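Local coordinates for protein beta-1,4-mannanase (PDB 2BVY) that probably hydrolyses internal beta-1,4-mannosidic linkages of mannans through its family 26 glycoside hydrolase domain, here followed by an immunoglobulin-like domain, at residues A[244-249]-A[280-285]. Sequence-based numbering, arbitrary orientation.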
loop_
_atom_site.group_PDB
_atom_site.type_symbol
_atom_site.label_atom_id
_atom_site.label_comp_id
_atom_site.label_asym_id
_atom_site.label_seq_id
_atom_site.Cartn_x
_atom_site.Cartn_y
_atom_site.Cartn_z
ATOM N N GLY A 244 -4.076 -4.138 -5.226
ATOM C CA GLY A 244 -2.846 -4.527 -5.879
ATOM C C GLY A 244 -2.543 -6.003 -6.017
ATOM O O GLY A 244 -3.313 -6.861 -5.597
ATOM N N LEU A 245 -1.380 -6.274 -6.602
ATOM C CA LEU A 245 -0.896 -7.620 -6.859
ATOM C C LEU A 245 0.623 -7.501 -7.033
ATOM O O LEU A 245 1.101 -6.661 -7.795
ATOM C CB LEU A 245 -1.560 -8.136 -8.144
ATOM C CG LEU A 245 -1.559 -9.595 -8.615
ATOM C CD1 LEU A 245 -0.247 -9.944 -9.259
ATOM C CD2 LEU A 245 -1.885 -10.511 -7.451
ATOM N N ASP A 246 1.373 -8.313 -6.293
ATOM C CA ASP A 246 2.834 -8.314 -6.368
ATOM C C ASP A 246 3.258 -9.678 -6.913
ATOM O O ASP A 246 2.990 -10.714 -6.300
ATOM C CB ASP A 246 3.452 -8.098 -4.975
ATOM C CG ASP A 246 3.285 -6.673 -4.469
ATOM O OD1 ASP A 246 2.386 -5.965 -4.973
ATOM O OD2 ASP A 246 4.048 -6.265 -3.555
ATOM N N THR A 247 3.926 -9.687 -8.060
ATOM C CA THR A 247 4.335 -10.950 -8.650
ATOM C C THR A 247 5.641 -10.883 -9.438
ATOM O O THR A 247 5.814 -10.036 -10.319
ATOM C CB THR A 247 3.217 -11.482 -9.564
ATOM O OG1 THR A 247 2.028 -11.673 -8.785
ATOM C CG2 THR A 247 3.615 -12.802 -10.207
ATOM N N TYR A 248 6.556 -11.784 -9.097
ATOM C CA TYR A 248 7.843 -11.876 -9.763
ATOM C C TYR A 248 7.947 -13.281 -10.330
ATOM O O TYR A 248 7.332 -14.210 -9.812
ATOM C CB TYR A 248 8.998 -11.617 -8.787
ATOM C CG TYR A 248 9.065 -10.190 -8.286
ATOM C CD1 TYR A 248 8.209 -9.742 -7.278
ATOM C CD2 TYR A 248 9.971 -9.278 -8.841
ATOM C CE1 TYR A 248 8.250 -8.422 -6.833
ATOM C CE2 TYR A 248 10.019 -7.955 -8.407
ATOM C CZ TYR A 248 9.153 -7.534 -7.400
ATOM O OH TYR A 248 9.183 -6.231 -6.961
ATOM N N ASP A 249 8.722 -13.431 -11.393
ATOM C CA ASP A 249 8.888 -14.723 -12.039
ATOM C C ASP A 249 10.193 -14.700 -12.807
ATOM O O ASP A 249 10.642 -13.637 -13.247
ATOM C CB ASP A 249 7.728 -14.970 -13.007
ATOM C CG ASP A 249 8.036 -16.048 -14.033
ATOM O OD1 ASP A 249 8.077 -17.245 -13.665
ATOM O OD2 ASP A 249 8.243 -15.693 -15.211
ATOM N N PHE A 280 -1.117 -3.485 -10.975
ATOM C CA PHE A 280 -0.049 -4.469 -10.839
ATOM C C PHE A 280 1.031 -3.756 -10.012
ATOM O O PHE A 280 2.067 -3.365 -10.547
ATOM C CB PHE A 280 0.483 -4.815 -12.240
ATOM C CG PHE A 280 1.210 -6.136 -12.325
ATOM C CD1 PHE A 280 1.634 -6.803 -11.180
ATOM C CD2 PHE A 280 1.492 -6.693 -13.567
ATOM C CE1 PHE A 280 2.329 -8.003 -11.277
ATOM C CE2 PHE A 280 2.189 -7.898 -13.677
ATOM C CZ PHE A 280 2.608 -8.554 -12.533
ATOM N N THR A 281 0.769 -3.589 -8.709
ATOM C CA THR A 281 1.677 -2.880 -7.804
ATOM C C THR A 281 3.155 -3.281 -7.819
ATOM O O THR A 281 4.018 -2.439 -7.617
ATOM C CB THR A 281 1.150 -2.911 -6.345
ATOM O OG1 THR A 281 0.750 -4.241 -5.992
ATOM C CG2 THR A 281 -0.040 -1.983 -6.204
ATOM N N GLU A 282 3.449 -4.556 -8.035
ATOM C CA GLU A 282 4.837 -5.004 -8.103
ATOM C C GLU A 282 4.976 -6.154 -9.088
ATOM O O GLU A 282 4.236 -7.139 -9.026
ATOM C CB GLU A 282 5.373 -5.447 -6.724
ATOM C CG GLU A 282 6.004 -4.328 -5.901
ATOM C CD GLU A 282 6.807 -4.841 -4.703
ATOM O OE1 GLU A 282 7.598 -5.796 -4.872
ATOM O OE2 GLU A 282 6.658 -4.283 -3.594
ATOM N N PHE A 283 5.921 -6.010 -10.005
ATOM C CA PHE A 283 6.182 -7.036 -10.991
ATOM C C PHE A 283 7.653 -6.950 -11.369
ATOM O O PHE A 283 8.275 -5.891 -11.252
ATOM C CB PHE A 283 5.330 -6.824 -12.243
ATOM C CG PHE A 283 5.950 -5.886 -13.248
ATOM C CD1 PHE A 283 5.840 -4.508 -13.098
ATOM C CD2 PHE A 283 6.662 -6.388 -14.332
ATOM C CE1 PHE A 283 6.428 -3.644 -14.021
ATOM C CE2 PHE A 283 7.256 -5.537 -15.259
ATOM C CZ PHE A 283 7.138 -4.160 -15.106
ATOM N N GLY A 284 8.202 -8.064 -11.831
ATOM C CA GLY A 284 9.593 -8.073 -12.229
ATOM C C GLY A 284 10.138 -9.479 -12.289
ATOM O O GLY A 284 9.465 -10.440 -11.901
ATOM N N VAL A 285 11.357 -9.597 -12.801
ATOM C CA VAL A 285 12.031 -10.882 -12.901
ATOM C C VAL A 285 12.510 -11.208 -11.484
ATOM O O VAL A 285 13.070 -10.347 -10.805
ATOM C CB VAL A 285 13.235 -10.787 -13.873
ATOM C CG1 VAL A 285 14.018 -12.086 -13.879
ATOM C CG2 VAL A 285 12.735 -10.480 -15.287
#
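Asp246 and Glu282 pair as neighbours where strands 246-249 and 282-285 run parallel, 6° apart, with Glu282 N giving a bond to Leu245 O and Thr247 N a short, nearly linear one to Glu282 O at 2.7 Å. Further on, Asp249 N reaches Gly284 O, while the bond from Gly284 N to Thr247 O is weak. Before the strands pair, Thr281 stands in for a backbone partner: with OG1 set between its own N and carbonyl carbon (chi1 47°), the hydroxyl accepts a bent hydrogen bond from Leu245 N and donates to Asp246 OD1 at 2.6 Å, meeting that oxygen almost head-on. This bond helps set the rotation of the Asp246 carboxylate, which lies against Glu282 CB. Its OD2 comes within 3.3 Å of Glu282 OE2, with no hydrogen bond between them; Arg171 makes a salt bridge to each of these two oxygens. On the same face of the sheet, the Tyr248 ring leans back over the second strand, one face covering Phe283 C toward the rim, and brings OH to Glu282 OE1 at 2.7 Å, on the anti side of the carboxylate and 31° out of its plane. Gly284 leaves room for this ring, since a side chain there would collide with Tyr248 CE2. A phenylalanine at Tyr248 would probably keep the ring against the Phe283-Gly284 backbone but leave Glu282 OE1 without this donor and its carboxylate less firmly oriented. Behind the polar face, Phe280 turns its edge to Leu245 O, and its CE1 packs on Leu245 CD1 at 3.8 Å. The two strands, joined through helix 254-274, form a beta-alpha-beta crossover of the (beta/alpha)8 barrel of clan GH-A, with Glu282, the predicted nucleophile, held near the predicted proton donor Glu175 in the active site.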